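Local coordinates for protein proline dehydrogenase (Bradyrhizobium japonicum USDA 110, PDB 3HAZ) that probably oxidises proline to glutamate in two steps, with an FAD-dependent proline dehydrogenase and an NAD-dependent aldehyde dehydrogenase joined in one chain, at residues D17-S29 against P487-H499. Residues are numbered along the deposited sequence; the frame is centred on the assembly and turned at random.
Sequences DDAEIAARLLPAS and PADAIVRPQAAAH
Leu26 extends from helix 18-28 and splits its two methyls over segment 487-499: CD1 lies 3.6 Å from Pro494 CD, where the two side chains cross at a slant, and CD2 sits 3.8 Å from Ala488 CB. CD1 also meets Ile491 CG2, so the fork spans helix 487-491 and the turn that follows it. Cut back to an alanine here, the side chain would lose both methyls, which would probably open a gap between Ala488 and Pro494 and take from Ile491 one of its apolar neighbours. One turn back, Ala22 CB touches both Ala497 CB (3.7 Å) and Pro494 CA, and Asp18 CB rests on the same Ala497 methyl. All this joins the N-terminal arm to the segment trailing the proline dehydrogenase barrel; Met371 and Leu374 of helix 369-384 pack against Ala22 and Leu26, and Ala498 lies beside the FAD-binding Thr367. No direct hydrogen bond crosses the contact. Its polar links are a CA-H...O approach of Ala19 CA to Pro494 O (3.4 Å) and a water that donates to Asp18 OD2 (2.6 Å) and to Ala497 O (3.0 Å). With CG anti to the carbonyl carbon (chi1 -60°), the Asp18 carboxylate is carried to this water through OD2 and to a salt bridge with Lys318 through OD1. Ser29 OG turns back to Leu26 O (2.8 Å) and rests against Ala488 CB.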
ATOM      1  N   ASP A  17      -1.325   8.880 -35.783  1.00 38.42           N
ATOM      2  CA  ASP A  17      -0.678   8.759 -34.474  1.00 35.47           C
ATOM      3  C   ASP A  17      -0.069  10.074 -33.987  1.00 32.43           C
ATOM      4  O   ASP A  17       0.747  10.687 -34.677  1.00 26.48           O
ATOM      5  CB  ASP A  17       0.401   7.673 -34.536  1.00 47.72           C
ATOM      6  CG  ASP A  17       1.278   7.643 -33.298  1.00 56.68           C
ATOM      7  OD1 ASP A  17       0.741   7.501 -32.176  1.00 58.25           O
ATOM      8  OD2 ASP A  17       2.512   7.752 -33.453  1.00 60.88           O
ATOM      9  N   ASP A  18      -0.458  10.490 -32.784  1.00 32.66           N
ATOM     10  CA  ASP A  18      -0.018  11.763 -32.223  1.00 30.15           C
ATOM     11  C   ASP A  18       1.503  11.866 -32.131  1.00 34.01           C
ATOM     12  O   ASP A  18       2.084  12.904 -32.451  1.00 29.15           O
ATOM     13  CB  ASP A  18      -0.617  11.972 -30.829  1.00 28.07           C
ATOM     14  CG  ASP A  18      -2.137  11.995 -30.835  1.00 31.97           C
ATOM     15  OD1 ASP A  18      -2.762  11.037 -31.348  1.00 29.81           O
ATOM     16  OD2 ASP A  18      -2.709  12.972 -30.308  1.00 26.30           O
ATOM     17  N   ALA A  19       2.133  10.786 -31.678  1.00 34.69           N
ATOM     18  CA  ALA A  19       3.572  10.757 -31.433  1.00 36.77           C
ATOM     19  C   ALA A  19       4.390  11.107 -32.671  1.00 33.16           C
ATOM     20  O   ALA A  19       5.326  11.906 -32.603  1.00 33.53           O
ATOM     21  CB  ALA A  19       3.987   9.393 -30.894  1.00 35.87           C
ATOM     22  N   GLU A  20       4.041  10.498 -33.799  1.00 33.47           N
ATOM     23  CA  GLU A  20       4.737  10.760 -35.054  1.00 34.25           C
ATOM     24  C   GLU A  20       4.583  12.215 -35.494  1.00 35.31           C
ATOM     25  O   GLU A  20       5.492  12.791 -36.095  1.00 32.50           O
ATOM     26  CB  GLU A  20       4.245   9.809 -36.147  1.00 39.48           C
ATOM     27  CG  GLU A  20       4.508   8.341 -35.821  1.00 58.33           C
ATOM     28  CD  GLU A  20       4.037   7.391 -36.907  1.00 70.08           C
ATOM     29  OE1 GLU A  20       3.128   7.767 -37.678  1.00 75.95           O
ATOM     30  OE2 GLU A  20       4.576   6.265 -36.984  1.00 71.44           O
ATOM     31  N   ILE A  21       3.427  12.807 -35.205  1.00 33.69           N
ATOM     32  CA  ILE A  21       3.223  14.224 -35.501  1.00 34.20           C
ATOM     33  C   ILE A  21       4.120  15.058 -34.591  1.00 25.62           C
ATOM     34  O   ILE A  21       4.817  15.965 -35.047  1.00 29.03           O
ATOM     35  CB  ILE A  21       1.737  14.648 -35.351  1.00 32.28           C
ATOM     36  CG1 ILE A  21       0.889  13.992 -36.446  1.00 33.68           C
ATOM     37  CG2 ILE A  21       1.596  16.162 -35.426  1.00 22.63           C
ATOM     38  CD1 ILE A  21      -0.596  14.253 -36.314  1.00 37.56           C
ATOM     39  N   ALA A  22       4.114  14.726 -33.303  1.00 25.80           N
ATOM     40  CA  ALA A  22       4.956  15.412 -32.331  1.00 28.94           C
ATOM     41  C   ALA A  22       6.444  15.291 -32.676  1.00 32.00           C
ATOM     42  O   ALA A  22       7.229  16.189 -32.375  1.00 34.56           O
ATOM     43  CB  ALA A  22       4.690  14.877 -30.927  1.00 27.72           C
ATOM     44  N   ALA A  23       6.827  14.185 -33.307  1.00 30.29           N
ATOM     45  CA  ALA A  23       8.224  13.976 -33.674  1.00 32.98           C
ATOM     46  C   ALA A  23       8.662  14.983 -34.732  1.00 37.97           C
ATOM     47  O   ALA A  23       9.850  15.259 -34.883  1.00 38.97           O
ATOM     48  CB  ALA A  23       8.451  12.539 -34.161  1.00 28.88           C
ATOM     49  N   ARG A  24       7.696  15.530 -35.464  1.00 39.66           N
ATOM     50  CA  ARG A  24       7.987  16.558 -36.460  1.00 42.52           C
ATOM     51  C   ARG A  24       7.872  17.956 -35.852  1.00 44.81           C
ATOM     52  O   ARG A  24       8.756  18.795 -36.037  1.00 48.30           O
ATOM     53  CB  ARG A  24       7.038  16.443 -37.659  1.00 51.32           C
ATOM     54  CG  ARG A  24       7.017  15.082 -38.343  1.00 61.69           C
ATOM     55  CD  ARG A  24       6.075  15.079 -39.551  1.00 69.84           C
ATOM     56  NE  ARG A  24       4.723  15.529 -39.211  1.00 76.49           N
ATOM     57  CZ  ARG A  24       4.234  16.734 -39.503  1.00 78.11           C
ATOM     58  NH1 ARG A  24       4.984  17.619 -40.149  1.00 78.98           N
ATOM     59  NH2 ARG A  24       2.995  17.056 -39.151  1.00 73.40           N
ATOM     60  N   LEU A  25       6.784  18.197 -35.121  1.00 32.07           N
ATOM     61  CA  LEU A  25       6.475  19.531 -34.605  1.00 35.27           C
ATOM     62  C   LEU A  25       7.420  20.022 -33.512  1.00 34.45           C
ATOM     63  O   LEU A  25       7.685  21.219 -33.418  1.00 29.30           O
ATOM     64  CB  LEU A  25       5.032  19.597 -34.085  1.00 31.89           C
ATOM     65  CG  LEU A  25       3.903  19.202 -35.036  1.00 31.26           C
ATOM     66  CD1 LEU A  25       2.568  19.338 -34.318  1.00 27.46           C
ATOM     67  CD2 LEU A  25       3.923  20.028 -36.326  1.00 33.09           C
ATOM     68  N   LEU A  26       7.915  19.110 -32.679  1.00 35.78           N
ATOM     69  CA  LEU A  26       8.756  19.508 -31.550  1.00 35.56           C
ATOM     70  C   LEU A  26      10.085  20.143 -31.974  1.00 38.05           C
ATOM     71  O   LEU A  26      10.437  21.222 -31.499  1.00 36.96           O
ATOM     72  CB  LEU A  26       8.987  18.341 -30.584  1.00 31.09           C
ATOM     73  CG  LEU A  26       7.821  17.973 -29.660  1.00 33.31           C
ATOM     74  CD1 LEU A  26       8.121  16.691 -28.894  1.00 35.59           C
ATOM     75  CD2 LEU A  26       7.507  19.097 -28.694  1.00 34.94           C
ATOM     76  N   PRO A  27      10.835  19.478 -32.865  1.00 43.24           N
ATOM     77  CA  PRO A  27      12.096  20.102 -33.283  1.00 41.69           C
ATOM     78  C   PRO A  27      11.858  21.397 -34.053  1.00 40.23           C
ATOM     79  O   PRO A  27      12.559  22.382 -33.828  1.00 41.73           O
ATOM     80  CB  PRO A  27      12.730  19.046 -34.197  1.00 43.09           C
ATOM     81  CG  PRO A  27      12.077  17.756 -33.805  1.00 41.75           C
ATOM     82  CD  PRO A  27      10.682  18.113 -33.397  1.00 38.59           C
ATOM     83  N   ALA A  28      10.869  21.396 -34.940  1.00 42.20           N
ATOM     84  CA  ALA A  28      10.600  22.557 -35.785  1.00 45.45           C
ATOM     85  C   ALA A  28      10.139  23.783 -34.994  1.00 43.68           C
ATOM     86  O   ALA A  28      10.198  24.907 -35.495  1.00 43.83           O
ATOM     87  CB  ALA A  28       9.580  22.206 -36.865  1.00 44.85           C
ATOM     88  N   SER A  29       9.684  23.566 -33.762  1.00 40.07           N
ATOM     89  CA  SER A  29       9.157  24.657 -32.944  1.00 38.76           C
ATOM     90  C   SER A  29      10.272  25.510 -32.353  1.00 36.57           C
ATOM     91  O   SER A  29      10.016  26.595 -31.835  1.00 30.54           O
ATOM     92  CB  SER A  29       8.283  24.119 -31.807  1.00 36.41           C
ATOM     93  OG  SER A  29       9.083  23.564 -30.773  1.00 34.21           O
ATOM     94  N   PRO A 487       4.612  25.489 -25.372  1.00 35.59           N
ATOM     95  CA  PRO A 487       3.926  24.210 -25.592  1.00 33.99           C
ATOM     96  C   PRO A 487       4.899  23.038 -25.702  1.00 29.36           C
ATOM     97  O   PRO A 487       4.650  21.979 -25.124  1.00 24.17           O
ATOM     98  CB  PRO A 487       3.189  24.438 -26.916  1.00 34.74           C
ATOM     99  CG  PRO A 487       2.922  25.924 -26.928  1.00 29.58           C
ATOM    100  CD  PRO A 487       4.145  26.536 -26.303  1.00 32.81           C
ATOM    101  N   ALA A 488       5.992  23.228 -26.431  1.00 27.46           N
ATOM    102  CA  ALA A 488       7.009  22.192 -26.567  1.00 29.50           C
ATOM    103  C   ALA A 488       7.553  21.746 -25.209  1.00 38.34           C
ATOM    104  O   ALA A 488       7.899  20.581 -25.026  1.00 36.90           O
ATOM    105  CB  ALA A 488       8.145  22.668 -27.470  1.00 31.11           C
ATOM    106  N   ASP A 489       7.619  22.670 -24.255  1.00 39.76           N
ATOM    107  CA  ASP A 489       8.151  22.344 -22.934  1.00 40.47           C
ATOM    108  C   ASP A 489       7.144  21.603 -22.069  1.00 39.64           C
ATOM    109  O   ASP A 489       7.505  21.004 -21.055  1.00 46.35           O
ATOM    110  CB  ASP A 489       8.639  23.607 -22.226  1.00 43.04           C
ATOM    111  CG  ASP A 489       9.876  24.192 -22.879  1.00 42.08           C
ATOM    112  OD1 ASP A 489      10.649  23.413 -23.479  1.00 45.97           O
ATOM    113  OD2 ASP A 489      10.068  25.423 -22.797  1.00 35.30           O
ATOM    114  N   ALA A 490       5.879  21.646 -22.473  1.00 34.72           N
ATOM    115  CA  ALA A 490       4.833  20.921 -21.766  1.00 30.32           C
ATOM    116  C   ALA A 490       4.786  19.481 -22.253  1.00 31.66           C
ATOM    117  O   ALA A 490       4.498  18.564 -21.483  1.00 29.06           O
ATOM    118  CB  ALA A 490       3.482  21.601 -21.974  1.00 31.47           C
ATOM    119  N   ILE A 491       5.070  19.296 -23.540  1.00 34.16           N
ATOM    120  CA  ILE A 491       5.072  17.976 -24.167  1.00 36.46           C
ATOM    121  C   ILE A 491       6.394  17.235 -23.932  1.00 38.40           C
ATOM    122  O   ILE A 491       6.399  16.051 -23.601  1.00 40.44           O
ATOM    123  CB  ILE A 491       4.813  18.082 -25.693  1.00 31.61           C
ATOM    124  CG1 ILE A 491       3.451  18.729 -25.967  1.00 29.28           C
ATOM    125  CG2 ILE A 491       4.891  16.716 -26.358  1.00 36.18           C
ATOM    126  CD1 ILE A 491       2.301  18.065 -25.246  1.00 35.87           C
ATOM    127  N   VAL A 492       7.500  17.953 -24.115  1.00 37.16           N
ATOM    128  CA  VAL A 492       8.866  17.436 -23.952  1.00 43.81           C
ATOM    129  C   VAL A 492       9.254  16.279 -24.881  1.00 48.59           C
ATOM    130  O   VAL A 492      10.286  16.340 -25.549  1.00 49.70           O
ATOM    131  CB  VAL A 492       9.223  17.106 -22.466  1.00 56.12           C
ATOM    132  CG1 VAL A 492       8.634  18.149 -21.522  1.00 48.21           C
ATOM    133  CG2 VAL A 492       8.768  15.706 -22.079  1.00 64.90           C
ATOM    134  N   ARG A 493       8.429  15.238 -24.936  1.00 47.29           N
ATOM    135  CA  ARG A 493       8.763  14.034 -25.691  1.00 45.90           C
ATOM    136  C   ARG A 493       7.609  13.585 -26.583  1.00 38.64           C
ATOM    137  O   ARG A 493       6.460  13.560 -26.147  1.00 39.62           O
ATOM    138  CB  ARG A 493       9.150  12.900 -24.731  1.00 42.85           C
ATOM    139  CG  ARG A 493       8.834  11.492 -25.244  1.00 49.67           C
ATOM    140  CD  ARG A 493       9.882  10.978 -26.232  1.00 54.34           C
ATOM    141  NE  ARG A 493       9.425   9.802 -26.969  1.00 49.95           N
ATOM    142  CZ  ARG A 493      10.074   9.263 -27.997  1.00 50.43           C
ATOM    143  NH1 ARG A 493      11.212   9.796 -28.419  1.00 55.06           N
ATOM    144  NH2 ARG A 493       9.585   8.195 -28.608  1.00 49.73           N
ATOM    145  N   PRO A 494       7.919  13.223 -27.835  1.00 37.83           N
ATOM    146  CA  PRO A 494       6.938  12.759 -28.821  1.00 37.87           C
ATOM    147  C   PRO A 494       5.958  11.733 -28.255  1.00 42.61           C
ATOM    148  O   PRO A 494       4.747  11.878 -28.439  1.00 36.90           O
ATOM    149  CB  PRO A 494       7.815  12.115 -29.897  1.00 37.73           C
ATOM    150  CG  PRO A 494       9.077  12.899 -29.849  1.00 42.45           C
ATOM    151  CD  PRO A 494       9.276  13.306 -28.406  1.00 42.78           C
ATOM    152  N   GLN A 495       6.475  10.715 -27.572  1.00 44.18           N
ATOM    153  CA  GLN A 495       5.633   9.643 -27.043  1.00 43.61           C
ATOM    154  C   GLN A 495       4.667  10.143 -25.969  1.00 37.86           C
ATOM    155  O   GLN A 495       3.736   9.433 -25.578  1.00 32.80           O
ATOM    156  CB  GLN A 495       6.489   8.489 -26.500  1.00 52.78           C
ATOM    157  CG  GLN A 495       6.986   8.685 -25.075  1.00 63.89           C
ATOM    158  CD  GLN A 495       7.983   7.617 -24.648  1.00 76.49           C
ATOM    159  OE1 GLN A 495       8.452   6.823 -25.466  1.00 81.59           O
ATOM    160  NE2 GLN A 495       8.316   7.598 -23.360  1.00 74.92           N
ATOM    161  N   ALA A 496       4.889  11.368 -25.496  1.00 35.22           N
ATOM    162  CA  ALA A 496       4.004  11.982 -24.509  1.00 37.91           C
ATOM    163  C   ALA A 496       2.923  12.845 -25.169  1.00 30.79           C
ATOM    164  O   ALA A 496       2.199  13.576 -24.493  1.00 28.51           O
ATOM    165  CB  ALA A 496       4.812  12.812 -23.519  1.00 34.38           C
ATOM    166  N   ALA A 497       2.812  12.754 -26.489  1.00 31.79           N
ATOM    167  CA  ALA A 497       1.906  13.625 -27.234  1.00 25.10           C
ATOM    168  C   ALA A 497       0.441  13.421 -26.836  1.00 23.25           C
ATOM    169  O   ALA A 497      -0.259  14.379 -26.501  1.00 27.73           O
ATOM    170  CB  ALA A 497       2.100  13.430 -28.733  1.00 24.44           C
ATOM    171  N   ALA A 498      -0.015  12.173 -26.869  1.00 22.91           N
ATOM    172  CA  ALA A 498      -1.388  11.836 -26.506  1.00 28.22           C
ATOM    173  C   ALA A 498      -1.639  12.031 -25.015  1.00 31.36           C
ATOM    174  O   ALA A 498      -0.727  11.892 -24.207  1.00 35.91           O
ATOM    175  CB  ALA A 498      -1.694  10.402 -26.906  1.00 25.74           C
ATOM    176  N   HIS A 499      -2.874  12.356 -24.646  1.00 26.69           N
ATOM    177  CA  HIS A 499      -3.216  12.493 -23.235  1.00 22.77           C
ATOM    178  C   HIS A 499      -3.246  11.119 -22.580  1.00 27.25           C
ATOM    179  O   HIS A 499      -3.923  10.214 -23.072  1.00 26.95           O
ATOM    180  CB  HIS A 499      -4.564  13.176 -23.049  1.00 26.13           C
ATOM    181  CG  HIS A 499      -4.794  13.677 -21.659  1.00 35.82           C
ATOM    182  ND1 HIS A 499      -4.970  12.833 -20.585  1.00 37.73           N
ATOM    183  CD2 HIS A 499      -4.870  14.936 -21.166  1.00 37.22           C
ATOM    184  CE1 HIS A 499      -5.146  13.549 -19.489  1.00 38.55           C
ATOM    185  NE2 HIS A 499      -5.090  14.828 -19.814  1.00 37.53           N
TER
HETATM  186  O   HOH W   1      -2.290  14.875 -28.596  1.00 23.66           O